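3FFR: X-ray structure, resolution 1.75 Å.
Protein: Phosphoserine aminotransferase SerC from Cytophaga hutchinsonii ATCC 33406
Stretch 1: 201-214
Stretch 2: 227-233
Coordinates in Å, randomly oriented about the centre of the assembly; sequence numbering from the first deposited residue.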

# COMPACT_ATOMS: atom_id res chain seq x y z
N VAL A 201 8.84 1.08 4.85
CA VAL A 201 9.70 2.19 5.19
C VAL A 201 11.11 1.99 4.63
O VAL A 201 11.78 0.98 4.90
N TRP A 202 11.52 2.96 3.84
CA TRP A 202 12.83 2.98 3.17
C TRP A 202 13.66 4.12 3.73
O TRP A 202 13.36 5.27 3.54
N ILE A 203 14.70 3.73 4.45
CA ILE A 203 15.66 4.66 5.03
C ILE A 203 16.86 4.67 4.10
O ILE A 203 17.43 3.61 3.79
N LEU A 204 17.23 5.84 3.62
CA LEU A 204 18.30 5.91 2.61
C LEU A 204 19.09 7.19 2.72
O LEU A 204 18.59 8.21 3.15
N ASN A 205 20.34 7.10 2.29
CA ASN A 205 21.23 8.25 2.35
C ASN A 205 21.45 9.00 1.04
O ASN A 205 20.90 8.71 -0.04
N ASP A 206 22.26 10.03 1.20
CA ASP A 206 22.62 10.93 0.11
C ASP A 206 23.20 10.19 -1.10
O ASP A 206 22.97 10.58 -2.25
N ARG A 207 24.00 9.17 -0.83
CA ARG A 207 24.65 8.40 -1.91
C ARG A 207 23.60 7.66 -2.77
O ARG A 207 23.68 7.57 -4.01
N VAL A 208 22.60 7.14 -2.08
CA VAL A 208 21.53 6.43 -2.75
C VAL A 208 20.73 7.41 -3.63
O VAL A 208 20.46 7.14 -4.81
N ILE A 209 20.39 8.55 -3.04
CA ILE A 209 19.62 9.61 -3.73
C ILE A 209 20.39 10.05 -4.98
O ILE A 209 19.85 10.14 -6.08
N GLU A 210 21.67 10.28 -4.81
CA GLU A 210 22.48 10.78 -5.93
C GLU A 210 22.60 9.76 -7.05
O GLU A 210 22.62 10.12 -8.23
N LYS A 211 22.63 8.49 -6.69
CA LYS A 211 22.71 7.46 -7.73
C LYS A 211 21.44 7.49 -8.58
O LYS A 211 21.50 7.39 -9.81
N SER A 212 20.29 7.62 -7.94
CA SER A 212 19.03 7.66 -8.68
C SER A 212 18.99 8.84 -9.65
O SER A 212 18.53 8.74 -10.82
N LYS A 213 19.45 9.98 -9.16
CA LYS A 213 19.51 11.19 -9.98
C LYS A 213 20.46 11.02 -11.17
O LYS A 213 20.18 11.50 -12.29
N ALA A 214 21.57 10.35 -10.93
CA ALA A 214 22.55 10.07 -12.01
C ALA A 214 21.96 9.16 -13.10
O ALA A 214 22.18 9.37 -14.30
N THR A 227 9.72 7.01 -7.89
CA THR A 227 11.13 7.28 -8.09
C THR A 227 11.58 7.94 -6.80
O THR A 227 10.79 8.56 -6.08
N ILE A 228 12.88 7.83 -6.51
CA ILE A 228 13.42 8.52 -5.34
C ILE A 228 13.16 10.05 -5.40
O ILE A 228 12.69 10.64 -4.44
N PRO A 229 13.45 10.72 -6.53
CA PRO A 229 13.19 12.16 -6.58
C PRO A 229 11.74 12.54 -6.36
O PRO A 229 11.45 13.54 -5.70
N SER A 230 10.85 11.72 -6.88
CA SER A 230 9.41 11.96 -6.70
C SER A 230 9.06 11.90 -5.21
O SER A 230 8.42 12.79 -4.66
N MSE A 231 9.51 10.84 -4.55
CA MSE A 231 9.21 10.63 -3.13
C MSE A 231 9.86 11.68 -2.24
O MSE A 231 9.26 12.15 -1.25
N LEU A 232 11.07 12.08 -2.63
CA LEU A 232 11.87 13.01 -1.85
C LEU A 232 11.26 14.40 -1.86
O LEU A 232 11.18 15.08 -0.82
N GLU A 233 10.79 14.80 -3.03
CA GLU A 233 10.21 16.11 -3.21
C GLU A 233 9.01 16.26 -2.26
O GLU A 233 8.83 17.29 -1.59

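Ile 228 is the residue around which this contact is built. It sits in the first turn of its helix, its CA-to-CB bond points toward the other stretch, and it has by far the largest covered area of any residue here, 104 of the 381 Å² buried in total. With chi1 m and chi2 t the side chain is extended, and its CD1 reaches a pocket lined by both strand and helix: Trp 202 CH2 lies 3.6 Å from Ile 228 CD1, Leu 204 CD1 also 3.6 Å from that methyl, and Val 208 CG1 3.8 Å from it. Ile 228 CG2 lies 3.9 Å from Ile 209 CG1. One beta-branched side chain thus touches residues of both the strand and the helix that follows it.

The strand supplies its share by alternation. Trp 202 (chi1 t, chi2 11°) and Leu 204 (chi1 p, chi2 t) point toward the second stretch, while Val 201, Ile 203 and Asn 205 stay out of reach. The indole is approached obliquely by Ile 228 CD1 and by the selenomethionine at Met 231, whose CE comes 3.8 Å from Trp 202 CZ3; its m, t, m rotamer turns that terminal methyl to the ring. Trp 202 NE1 finds its hydrogen bond elsewhere in the structure, so the ring can offer carbon to this contact without stranding its polar atom.

One turn beyond Ile 228, Leu 232 (chi1 t, chi2 p) extends the apolar layer, its CD2 3.6 Å from CG2 of Ile 209. The CA-to-CB bond of Ile 209 (m, t) points sideways to the second stretch, yet its side chain touches both Ile 228 and Leu 232, a residue pair spaced i, i+4.

Toward the edge, Ser 212 points in with chi1 p. Its OG donates to the backbone Ile 209 O at 2.8 Å, which satisfies the hydroxyl within its own helix and lets a small polar residue sit against carbon: Ser 212 OG is 3.4 Å from Ile 228 CB and 3.7 Å from Pro 229 CD. Farther out, Lys 213 CG packs 4.1 Å from Pro 229 CG, while Lys 213 NZ forms a salt bridge with Glu 210 OE2 at 2.9 Å.

No hydrogen bond crosses between the stretches; polar groups instead secure the helix starts. Asn 205 OD1 caps Val 208 N at 3.1 Å, and Thr 227 OG1 caps Ser 230 N at 3.0 Å. The rule to read here is that apolar side chains make most of the contact, while the polar residues that join it, Ser 212 and Lys 213, have their polar atoms paired within their own helix.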

# COMPACT_ATOMS: atom_id res chain seq x y z
CB VAL A 201 9.77 2.41 6.73
CG1 VAL A 201 10.56 3.66 7.05
CG2 VAL A 201 8.32 2.55 7.36
CB TRP A 202 12.63 3.08 1.65
CG TRP A 202 13.86 2.90 0.81
CD1 TRP A 202 15.08 2.46 1.21
CD2 TRP A 202 13.93 3.02 -0.63
NE1 TRP A 202 15.93 2.40 0.15
CE2 TRP A 202 15.25 2.71 -1.00
CE3 TRP A 202 13.02 3.40 -1.61
CZ2 TRP A 202 15.69 2.76 -2.34
CZ3 TRP A 202 13.46 3.45 -2.94
CH2 TRP A 202 14.78 3.15 -3.29
CB ILE A 203 16.03 4.21 6.46
CG1 ILE A 203 14.80 4.38 7.39
CG2 ILE A 203 17.27 4.96 6.97
CD1 ILE A 203 15.00 3.78 8.75
CB LEU A 204 17.71 5.80 1.20
CG LEU A 204 16.93 6.99 0.57
CD1 LEU A 204 16.55 6.64 -0.87
CD2 LEU A 204 15.67 7.43 1.38
CB ASN A 205 22.59 7.89 3.01
CG ASN A 205 23.51 7.08 2.09
OD1 ASN A 205 23.19 6.85 0.93
ND2 ASN A 205 24.66 6.66 2.61
CB ASP A 206 23.64 12.01 0.58
CG ASP A 206 24.99 11.40 1.14
OD1 ASP A 206 25.05 10.54 2.06
OD2 ASP A 206 26.06 11.86 0.66
CB ARG A 207 25.70 7.42 -1.34
CG ARG A 207 26.82 8.12 -0.57
CD ARG A 207 27.90 7.20 -0.12
NE ARG A 207 28.58 6.59 -1.26
CZ ARG A 207 28.58 5.29 -1.55
NH1 ARG A 207 28.00 4.40 -0.77
NH2 ARG A 207 29.22 4.87 -2.63
CB VAL A 208 20.60 5.72 -1.73
CG1 VAL A 208 19.45 5.03 -2.46
CG2 VAL A 208 21.39 4.66 -0.90
CB ILE A 209 19.36 10.80 -2.77
CG1 ILE A 209 18.38 10.35 -1.64
CG2 ILE A 209 18.79 12.01 -3.54
CD1 ILE A 209 18.42 11.23 -0.38
CB GLU A 210 23.86 11.24 -5.48
CG GLU A 210 23.76 12.56 -4.72
CD GLU A 210 22.96 13.68 -5.48
OE1 GLU A 210 23.19 13.91 -6.71
OE2 GLU A 210 22.11 14.36 -4.83
CB LYS A 211 22.96 6.05 -7.12
CG LYS A 211 22.92 4.91 -8.15
CD LYS A 211 24.07 4.96 -9.18
CE LYS A 211 24.00 3.82 -10.19
NZ LYS A 211 24.32 2.51 -9.61
CB SER A 212 17.80 7.61 -7.75
OG SER A 212 17.59 8.83 -7.09
CB LYS A 213 19.88 12.41 -9.13
CG LYS A 213 18.75 12.80 -8.19
CD LYS A 213 19.17 13.73 -7.08
CE LYS A 213 19.55 15.05 -7.54
NZ LYS A 213 20.03 15.79 -6.33
CB ALA A 214 23.85 9.44 -11.43
CB THR A 227 11.45 8.24 -9.25
OG1 THR A 227 11.02 9.60 -8.94
CG2 THR A 227 10.84 7.72 -10.57
CB ILE A 228 14.91 8.17 -5.09
CG1 ILE A 228 14.97 6.74 -4.50
CG2 ILE A 228 15.55 9.16 -4.07
CD1 ILE A 228 16.39 6.19 -4.45
CB PRO A 229 13.70 12.55 -7.97
CG PRO A 229 14.82 11.59 -8.19
CD PRO A 229 14.27 10.29 -7.68
CB SER A 230 8.59 10.99 -7.54
OG SER A 230 7.20 11.07 -7.21
CB MSE A 231 9.62 9.22 -2.70
CG MSE A 231 8.74 8.11 -3.28
SE MSE A 231 9.15 6.39 -2.57
CE MSE A 231 10.87 6.13 -3.43
CB LEU A 232 13.33 13.02 -2.33
CG LEU A 232 14.40 13.64 -1.44
CD1 LEU A 232 14.42 12.98 -0.03
CD2 LEU A 232 15.74 13.46 -2.17
CB GLU A 233 9.80 16.27 -4.66
CG GLU A 233 9.20 17.57 -5.02
CD GLU A 233 8.86 17.62 -6.50
OE1 GLU A 233 8.32 16.61 -7.04
OE2 GLU A 233 9.14 18.67 -7.11